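Local atomic coordinates of KauB (Pseudomonas aeruginosa PAO1, PDB entry 6B4R), a protein that probably oxidises a broad range of aldehydes, aminoaldehydes among them, to the corresponding carboxylic acids with NAD(P)+ as the hydride acceptor. Residues D44-A49 and E105-G110; K64-A69 and V216-P221; L321-L326 and K366-G371. All blocks are in the same frame, centred on the assembly; numbering follows the deposited sequence.

Contact 1: D44-A49 and E105-G110; sequences DGRFLA and ETLDMG. With K (potassium ion), chain G.
Leu48 meets the last turn of helix 98-109 through its two methyl groups. CD1 rests against the backbone, 3.5 Å from Leu107 O, while CD2 lies 4.0 Å from Leu107 CB, the two leucine side chains crossing obliquely. CD1 also comes within 4.1 Å of Asp108 CA, so one isobutyl group spans two consecutive helical residues. A second, looser touch is made by Arg46, whose NH1 comes 4.3 Å from Leu107 CD2; no hydrogen bond links the two segments. Leu107 O is held separately by the hydroxyl of Ser41.

Leu48 belongs to strand 47-52, which forms a two-stranded antiparallel hairpin with strand 36-40; its backbone is bonded to Cys39, and its side chain points toward the helix. A potassium ion sits beside the helix end, next to the hairpin. Asp108 chelates it with Asp108 O at 2.7 Å and Asp108 OD1 at 2.8 Å; chi1 of -142° swings the carboxylate to the ion already held by its own carbonyl. A water, Leu40 O and Lys195 O complete the ligands, and the second carboxylate oxygen, OD2, accepts from Leu198 N.

Farther out, the bend before the strand is fixed by Asp44. Its OD1 accepts from Arg46 N in an Asx turn, the donor lying above the carboxylate plane. Arg46 returns to grip the carboxylate side-on, with NE on the syn lone pair of Asp44 OD1 (2.9 Å) and NH2 on Asp44 OD2 (2.7 Å). This salt bridge lies at the edge of the guanidinium and fixes its rotation beside Leu107.

Contact 2: K64-A69 and V216-P221; sequences KVARNA and VFNVLP
Asn218 presents its amide to helix 56-72 with different atoms facing different residues: OD1 lies 4.0 Å from Val65 CG1, and ND2 4.2 Å from Ala66 CB. With chi1 at -54° and chi2 at -90°, the flat group is turned so that both of its polar ends border the helix, where the side chains of Val65 and Asn218 pass each other at a slant. One turn later, Ala69 CB meets Val216 CG2 at 4.0 Å. The CB of Val216 points away from the helix, yet its CG2, anti to the carbonyl carbon and beside the backbone N, swings back to make this touch.

The segments join helix 56-72 to strand 217-219, which pairs in parallel with strand 187-191. Helix 198-210 connects these two strands in a beta-alpha-beta crossover and packs under Phe217 and Val219, whereas Asn218 turns to the other face. Strand 187-191 also meets helix 56-72, Ile189 touching Ala66 and Ser187 touching Ala69.

No hydrogen bond crosses between the segments. Asn218 OD1 accepts from Asn25 N and ND2 gives a weak bond to Gly215 O, which implies that the amide spends its polarity on its own surroundings and meets the helix by van der Waals contact alone.

Contact 3: L321-L326 and K366-G371; sequences LVIEAL and KLVAGG
Ile323 reaches Val368 because chi1 of -63° sets its CG1 anti to the carbonyl carbon and an extended chi2 carries CD1 outward from the helix. Leu326 takes the other course: its CG lies anti to the backbone N (chi1 -167°), and CD2 is then the extended branch, nearly anti to CA, and reaches the strand. The two residues are three apart, about one helical turn, and therefore face the same side.

Across the gap, the Ile323 CD1 methyl comes 4.1 Å from Val368 CB, the branch point of the valine, and 4.2 Å from Val368 O. The isoleucine and valine side chains cross at about a right angle, so the contact is made by the end of one chain against the root of the other. Beside it, Leu326 CD2 meets Ala369 CB at 4.0 Å. Here two methyl groups approach, one at the end of a leucine branch and one fixed directly to the backbone. No hydrogen bond crosses between the segments.

That consecutive residues of a strand both direct their CB atoms at the helix follows from a classic beta bulge. Val368 and Ala369 both stand opposite Ile387 of the antiparallel strand 382-389, and both make backbone hydrogen bonds to it. The psi of -5° at Val368 breaks the regular pleat, which would otherwise send neighbouring side chains to opposite faces of the sheet.

The CA atoms come closest between Ile323 and Ala369, 6.7 Å apart, yet the Ala369 methyl touches Leu326, not Ile323. Leu326 extends the apolar seam inward by packing on Pro385 and Ile387 as well. The flank of the helix carrying Leu321, Val322 and Ala325 lies against helix 283-295.

Overall arrangement
Contacts 1 and 2 interlock along the chain: strand 47-52 leads into helix 56-72, and their partners, at 105-110 and 216-221, follow in the same order, so the segments alternate. Their centres are 27 Å apart, with about 9 Å between nearest atoms. Contact 3 comes later, in series with both, its centre 29 Å from contact 1 and 48 Å from contact 2, contacts 2 and 3 lying on opposite sides of the chain's centre. Contact 2 packs a helix on strand 217-219 of one mixed sheet; contact 3 packs one on strand 366-369 of the other. This division is consistent with the coenzyme-binding and catalytic domains of aldehyde dehydrogenases. No other subunit touches any of the six segments.

Contact 1: D44-A49 and E105-G110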
loop_
_atom_site.group_PDB
_atom_site.type_symbol
_atom_site.label_atom_id
_atom_site.label_comp_id
_atom_site.label_asym_id
_atom_site.label_seq_id
_atom_site.Cartn_x
_atom_site.Cartn_y
_atom_site.Cartn_z
ATOM N N ASP A 44 -11.875 27.667 40.202
ATOM C CA ASP A 44 -12.186 28.640 41.245
ATOM C C ASP A 44 -11.001 29.537 41.608
ATOM O O ASP A 44 -11.080 30.335 42.542
ATOM C CB ASP A 44 -12.730 27.940 42.498
ATOM C CG ASP A 44 -11.850 26.795 42.961
ATOM O OD1 ASP A 44 -10.729 26.650 42.434
ATOM O OD2 ASP A 44 -12.277 26.040 43.860
ATOM N N GLY A 45 -9.904 29.405 40.869
ATOM C CA GLY A 45 -8.730 30.229 41.102
ATOM C C GLY A 45 -7.768 29.623 42.103
ATOM O O GLY A 45 -6.747 30.225 42.435
ATOM N N ARG A 46 -8.092 28.425 42.580
ATOM C CA ARG A 46 -7.306 27.775 43.624
ATOM C C ARG A 46 -5.886 27.445 43.173
ATOM O O ARG A 46 -5.618 27.279 41.983
ATOM C CB ARG A 46 -7.997 26.496 44.095
ATOM C CG ARG A 46 -7.863 25.335 43.124
ATOM C CD ARG A 46 -8.500 24.071 43.669
ATOM N NE ARG A 46 -9.954 24.169 43.733
ATOM C CZ ARG A 46 -10.750 23.176 44.113
ATOM N NH1 ARG A 46 -10.228 22.008 44.465
ATOM N NH2 ARG A 46 -12.065 23.349 44.141
ATOM N N PHE A 47 -4.978 27.356 44.138
ATOM C CA PHE A 47 -3.613 26.928 43.875
ATOM C C PHE A 47 -3.571 25.410 43.753
ATOM O O PHE A 47 -4.205 24.703 44.535
ATOM C CB PHE A 47 -2.691 27.392 45.005
ATOM C CG PHE A 47 -1.302 26.827 44.929
ATOM C CD1 PHE A 47 -0.359 27.382 44.079
ATOM C CD2 PHE A 47 -0.936 25.746 45.715
ATOM C CE1 PHE A 47 0.919 26.868 44.011
ATOM C CE2 PHE A 47 0.343 25.226 45.649
ATOM C CZ PHE A 47 1.272 25.790 44.799
ATOM N N LEU A 48 -2.825 24.912 42.772
ATOM C CA LEU A 48 -2.739 23.471 42.547
ATOM C C LEU A 48 -1.381 22.910 42.964
ATOM O O LEU A 48 -1.305 22.016 43.808
ATOM C CB LEU A 48 -3.031 23.130 41.083
ATOM C CG LEU A 48 -4.419 23.488 40.544
ATOM C CD1 LEU A 48 -4.485 23.262 39.040
ATOM C CD2 LEU A 48 -5.506 22.689 41.256
ATOM N N ALA A 49 -0.317 23.438 42.369
ATOM C CA ALA A 49 1.039 22.987 42.669
ATOM C C ALA A 49 2.080 23.954 42.116
ATOM O O ALA A 49 1.780 24.776 41.251
ATOM C CB ALA A 49 1.273 21.589 42.107
ATOM N N GLU A 105 -6.709 16.836 34.624
ATOM C CA GLU A 105 -7.122 17.598 33.448
ATOM C C GLU A 105 -8.075 18.733 33.813
ATOM O O GLU A 105 -7.819 19.899 33.507
ATOM C CB GLU A 105 -7.805 16.678 32.435
ATOM C CG GLU A 105 -6.852 15.912 31.540
ATOM C CD GLU A 105 -6.204 16.803 30.503
ATOM O OE1 GLU A 105 -6.809 17.840 30.165
ATOM O OE2 GLU A 105 -5.099 16.468 30.027
ATOM N N THR A 106 -9.176 18.368 34.464
ATOM C CA THR A 106 -10.231 19.302 34.848
ATOM C C THR A 106 -9.737 20.440 35.739
ATOM O O THR A 106 -10.051 21.608 35.502
ATOM C CB THR A 106 -11.365 18.556 35.570
ATOM O OG1 THR A 106 -12.052 17.718 34.634
ATOM C CG2 THR A 106 -12.348 19.533 36.189
ATOM N N LEU A 107 -8.969 20.096 36.767
ATOM C CA LEU A 107 -8.406 21.099 37.662
ATOM C C LEU A 107 -7.436 22.018 36.924
ATOM O O LEU A 107 -7.398 23.220 37.173
ATOM C CB LEU A 107 -7.704 20.428 38.847
ATOM C CG LEU A 107 -8.608 19.690 39.835
ATOM C CD1 LEU A 107 -7.787 19.031 40.934
ATOM C CD2 LEU A 107 -9.637 20.641 40.427
ATOM N N ASP A 108 -6.665 21.447 36.005
ATOM C CA ASP A 108 -5.643 22.200 35.289
ATOM C C ASP A 108 -6.217 23.252 34.335
ATOM O O ASP A 108 -5.916 24.438 34.461
ATOM C CB ASP A 108 -4.730 21.247 34.515
ATOM C CG ASP A 108 -3.283 21.686 34.531
ATOM O OD1 ASP A 108 -3.021 22.873 34.812
ATOM O OD2 ASP A 108 -2.404 20.842 34.253
ATOM N N MET A 109 -7.044 22.822 33.386
ATOM C CA MET A 109 -7.487 23.724 32.322
ATOM C C MET A 109 -9.001 23.964 32.250
ATOM O O MET A 109 -9.466 24.738 31.416
ATOM C CB MET A 109 -6.918 23.290 30.962
ATOM C CG MET A 109 -7.057 21.806 30.648
ATOM S SD MET A 109 -8.748 21.357 30.223
ATOM C CE MET A 109 -9.038 22.430 28.814
ATOM N N GLY A 110 -9.763 23.300 33.115
ATOM C CA GLY A 110 -11.150 23.674 33.342
ATOM C C GLY A 110 -12.266 22.950 32.604
ATOM O O GLY A 110 -13.437 23.295 32.777
HETATM K K K G . -3.522 25.643 35.003
HETATM O O HOH W 1 -0.768 26.480 34.919
#

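Contact 2: K64-A69 and V216-P221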
loop_
_atom_site.group_PDB
_atom_site.type_symbol
_atom_site.label_atom_id
_atom_site.label_comp_id
_atom_site.label_asym_id
_atom_site.label_seq_id
_atom_site.Cartn_x
_atom_site.Cartn_y
_atom_site.Cartn_z
ATOM N N LYS A 64 20.554 15.768 25.445
ATOM C CA LYS A 64 21.697 14.876 25.626
ATOM C C LYS A 64 21.241 13.511 26.131
ATOM O O LYS A 64 21.680 12.474 25.634
ATOM C CB LYS A 64 22.714 15.482 26.598
ATOM C CG LYS A 64 23.493 16.660 26.033
ATOM C CD LYS A 64 24.493 17.202 27.046
ATOM C CE LYS A 64 25.266 18.385 26.480
ATOM N NZ LYS A 64 26.202 18.977 27.476
ATOM N N VAL A 65 20.349 13.527 27.115
ATOM C CA VAL A 65 19.764 12.308 27.655
ATOM C C VAL A 65 18.968 11.549 26.590
ATOM O O VAL A 65 19.140 10.340 26.418
ATOM C CB VAL A 65 18.857 12.619 28.862
ATOM C CG1 VAL A 65 18.015 11.417 29.218
ATOM C CG2 VAL A 65 19.696 13.068 30.053
ATOM N N ALA A 66 18.108 12.267 25.874
ATOM C CA ALA A 66 17.307 11.671 24.808
ATOM C C ALA A 66 18.188 11.079 23.710
ATOM O O ALA A 66 17.920 9.987 23.212
ATOM C CB ALA A 66 16.347 12.701 24.222
ATOM N N ARG A 67 19.239 11.808 23.342
ATOM C CA ARG A 67 20.183 11.353 22.326
ATOM C C ARG A 67 20.868 10.053 22.735
ATOM O O ARG A 67 20.936 9.106 21.950
ATOM C CB ARG A 67 21.232 12.433 22.049
ATOM C CG ARG A 67 22.338 12.005 21.091
ATOM C CD ARG A 67 21.790 11.632 19.720
ATOM N NE ARG A 67 21.097 12.747 19.083
ATOM C CZ ARG A 67 20.373 12.639 17.973
ATOM N NH1 ARG A 67 20.247 11.464 17.374
ATOM N NH2 ARG A 67 19.772 13.705 17.463
ATOM N N ASN A 68 21.371 10.014 23.965
ATOM C CA ASN A 68 22.080 8.846 24.475
ATOM C C ASN A 68 21.191 7.614 24.560
ATOM O O ASN A 68 21.634 6.501 24.277
ATOM C CB ASN A 68 22.694 9.143 25.843
ATOM C CG ASN A 68 23.768 10.209 25.777
ATOM O OD1 ASN A 68 24.407 10.396 24.742
ATOM N ND2 ASN A 68 23.971 10.916 26.884
ATOM N N ALA A 69 19.937 7.820 24.949
ATOM C CA ALA A 69 18.969 6.734 25.018
ATOM C C ALA A 69 18.682 6.188 23.626
ATOM O O ALA A 69 18.520 4.983 23.440
ATOM C CB ALA A 69 17.686 7.209 25.680
ATOM N N VAL A 216 13.978 7.908 27.233
ATOM C CA VAL A 216 13.278 7.779 25.961
ATOM C C VAL A 216 12.079 8.726 25.906
ATOM O O VAL A 216 11.731 9.247 24.845
ATOM C CB VAL A 216 12.842 6.323 25.702
ATOM C CG1 VAL A 216 12.078 6.209 24.389
ATOM C CG2 VAL A 216 14.062 5.410 25.687
ATOM N N PHE A 217 11.465 8.964 27.059
ATOM C CA PHE A 217 10.344 9.891 27.147
ATOM C C PHE A 217 10.524 10.871 28.307
ATOM O O PHE A 217 10.376 10.510 29.475
ATOM C CB PHE A 217 9.021 9.124 27.255
ATOM C CG PHE A 217 7.832 9.992 27.567
ATOM C CD1 PHE A 217 7.668 11.223 26.952
ATOM C CD2 PHE A 217 6.870 9.566 28.465
ATOM C CE1 PHE A 217 6.577 12.019 27.242
ATOM C CE2 PHE A 217 5.772 10.356 28.752
ATOM C CZ PHE A 217 5.627 11.583 28.143
ATOM N N ASN A 218 10.838 12.116 27.965
ATOM C CA ASN A 218 11.104 13.153 28.955
ATOM C C ASN A 218 10.065 14.269 28.908
ATOM O O ASN A 218 9.492 14.550 27.858
ATOM C CB ASN A 218 12.510 13.723 28.754
ATOM C CG ASN A 218 13.576 12.643 28.737
ATOM O OD1 ASN A 218 14.127 12.281 29.777
ATOM N ND2 ASN A 218 13.862 12.114 27.553
ATOM N N VAL A 219 9.819 14.900 30.051
ATOM C CA VAL A 219 8.819 15.961 30.134
ATOM C C VAL A 219 9.388 17.220 30.786
ATOM O O VAL A 219 9.791 17.198 31.950
ATOM C CB VAL A 219 7.561 15.501 30.909
ATOM C CG1 VAL A 219 6.599 16.662 31.112
ATOM C CG2 VAL A 219 6.872 14.362 30.180
ATOM N N LEU A 220 9.415 18.313 30.026
ATOM C CA LEU A 220 9.929 19.591 30.515
ATOM C C LEU A 220 8.843 20.656 30.558
ATOM O O LEU A 220 8.552 21.289 29.545
ATOM C CB LEU A 220 11.075 20.088 29.634
ATOM C CG LEU A 220 12.400 19.326 29.645
ATOM C CD1 LEU A 220 13.379 20.000 28.699
ATOM C CD2 LEU A 220 12.973 19.250 31.053
ATOM N N PRO A 221 8.240 20.863 31.736
ATOM C CA PRO A 221 7.238 21.923 31.888
ATOM C C PRO A 221 7.898 23.301 31.916
ATOM O O PRO A 221 9.075 23.413 32.266
ATOM C CB PRO A 221 6.598 21.604 33.239
ATOM C CG PRO A 221 7.659 20.886 33.999
ATOM C CD PRO A 221 8.442 20.101 32.982
#

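Contact 3: L321-L326 and K366-G371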
loop_
_atom_site.group_PDB
_atom_site.type_symbol
_atom_site.label_atom_id
_atom_site.label_comp_id
_atom_site.label_asym_id
_atom_site.label_seq_id
_atom_site.Cartn_x
_atom_site.Cartn_y
_atom_site.Cartn_z
ATOM N N LEU A 321 -33.811 26.580 15.857
ATOM C CA LEU A 321 -33.487 25.232 16.313
ATOM C C LEU A 321 -32.101 25.191 16.946
ATOM O O LEU A 321 -31.870 24.450 17.903
ATOM C CB LEU A 321 -33.567 24.241 15.152
ATOM C CG LEU A 321 -34.932 24.087 14.480
ATOM C CD1 LEU A 321 -34.818 23.234 13.226
ATOM C CD2 LEU A 321 -35.931 23.481 15.449
ATOM N N VAL A 322 -31.183 25.990 16.406
ATOM C CA VAL A 322 -29.821 26.071 16.928
ATOM C C VAL A 322 -29.794 26.794 18.269
ATOM O O VAL A 322 -29.109 26.369 19.202
ATOM C CB VAL A 322 -28.876 26.793 15.946
ATOM C CG1 VAL A 322 -27.472 26.894 16.530
ATOM C CG2 VAL A 322 -28.853 26.076 14.605
ATOM N N ILE A 323 -30.547 27.885 18.361
ATOM C CA ILE A 323 -30.638 28.649 19.597
ATOM C C ILE A 323 -31.210 27.793 20.723
ATOM O O ILE A 323 -30.713 27.820 21.848
ATOM C CB ILE A 323 -31.499 29.915 19.415
ATOM C CG1 ILE A 323 -30.850 30.857 18.397
ATOM C CG2 ILE A 323 -31.692 30.625 20.742
ATOM C CD1 ILE A 323 -31.689 32.072 18.061
ATOM N N GLU A 324 -32.245 27.021 20.408
ATOM C CA GLU A 324 -32.864 26.135 21.386
ATOM C C GLU A 324 -31.890 25.050 21.842
ATOM O O GLU A 324 -31.778 24.762 23.036
ATOM C CB GLU A 324 -34.128 25.498 20.805
ATOM C CG GLU A 324 -34.832 24.533 21.752
ATOM C CD GLU A 324 -35.406 25.225 22.981
ATOM O OE1 GLU A 324 -35.760 26.421 22.887
ATOM O OE2 GLU A 324 -35.504 24.572 24.042
ATOM N N ALA A 325 -31.182 24.461 20.885
ATOM C CA ALA A 325 -30.239 23.387 21.177
ATOM C C ALA A 325 -29.057 23.871 22.011
ATOM O O ALA A 325 -28.431 23.084 22.723
ATOM C CB ALA A 325 -29.748 22.744 19.885
ATOM N N LEU A 326 -28.759 25.164 21.924
ATOM C CA LEU A 326 -27.625 25.730 22.648
ATOM C C LEU A 326 -27.917 25.828 24.141
ATOM O O LEU A 326 -27.001 25.829 24.963
ATOM C CB LEU A 326 -27.259 27.109 22.095
ATOM C CG LEU A 326 -25.901 27.640 22.559
ATOM C CD1 LEU A 326 -24.766 26.866 21.898
ATOM C CD2 LEU A 326 -25.769 29.131 22.301
ATOM N N LYS A 366 -25.703 40.835 15.053
ATOM C CA LYS A 366 -26.802 40.796 16.015
ATOM C C LYS A 366 -26.674 39.648 17.015
ATOM O O LYS A 366 -26.672 38.478 16.636
ATOM C CB LYS A 366 -28.144 40.702 15.285
ATOM C CG LYS A 366 -29.343 40.539 16.207
ATOM C CD LYS A 366 -30.635 40.419 15.412
ATOM C CE LYS A 366 -31.837 40.208 16.323
ATOM N NZ LYS A 366 -33.101 40.074 15.542
ATOM N N LEU A 367 -26.573 39.992 18.295
ATOM C CA LEU A 367 -26.494 38.997 19.358
ATOM C C LEU A 367 -27.846 38.310 19.562
ATOM O O LEU A 367 -28.865 38.975 19.747
ATOM C CB LEU A 367 -26.031 39.655 20.661
ATOM C CG LEU A 367 -25.912 38.753 21.891
ATOM C CD1 LEU A 367 -24.866 37.674 21.668
ATOM C CD2 LEU A 367 -25.587 39.569 23.135
ATOM N N VAL A 368 -27.854 36.980 19.525
ATOM C CA VAL A 368 -29.099 36.227 19.667
ATOM C C VAL A 368 -29.048 35.152 20.755
ATOM O O VAL A 368 -30.060 34.512 21.035
ATOM C CB VAL A 368 -29.537 35.585 18.330
ATOM C CG1 VAL A 368 -29.943 36.658 17.326
ATOM C CG2 VAL A 368 -28.430 34.713 17.769
ATOM N N ALA A 369 -27.878 34.957 21.363
ATOM C CA ALA A 369 -27.729 34.016 22.475
ATOM C C ALA A 369 -26.432 34.249 23.249
ATOM O O ALA A 369 -25.378 34.461 22.654
ATOM C CB ALA A 369 -27.797 32.574 21.980
ATOM N N GLY A 370 -26.520 34.207 24.577
ATOM C CA GLY A 370 -25.361 34.379 25.438
ATOM C C GLY A 370 -24.714 35.747 25.326
ATOM O O GLY A 370 -25.403 36.764 25.248
ATOM N N GLY A 371 -23.385 35.772 25.326
ATOM C CA GLY A 371 -22.641 37.003 25.126
ATOM C C GLY A 371 -22.115 37.655 26.392
ATOM O O GLY A 371 -21.588 38.765 26.346
#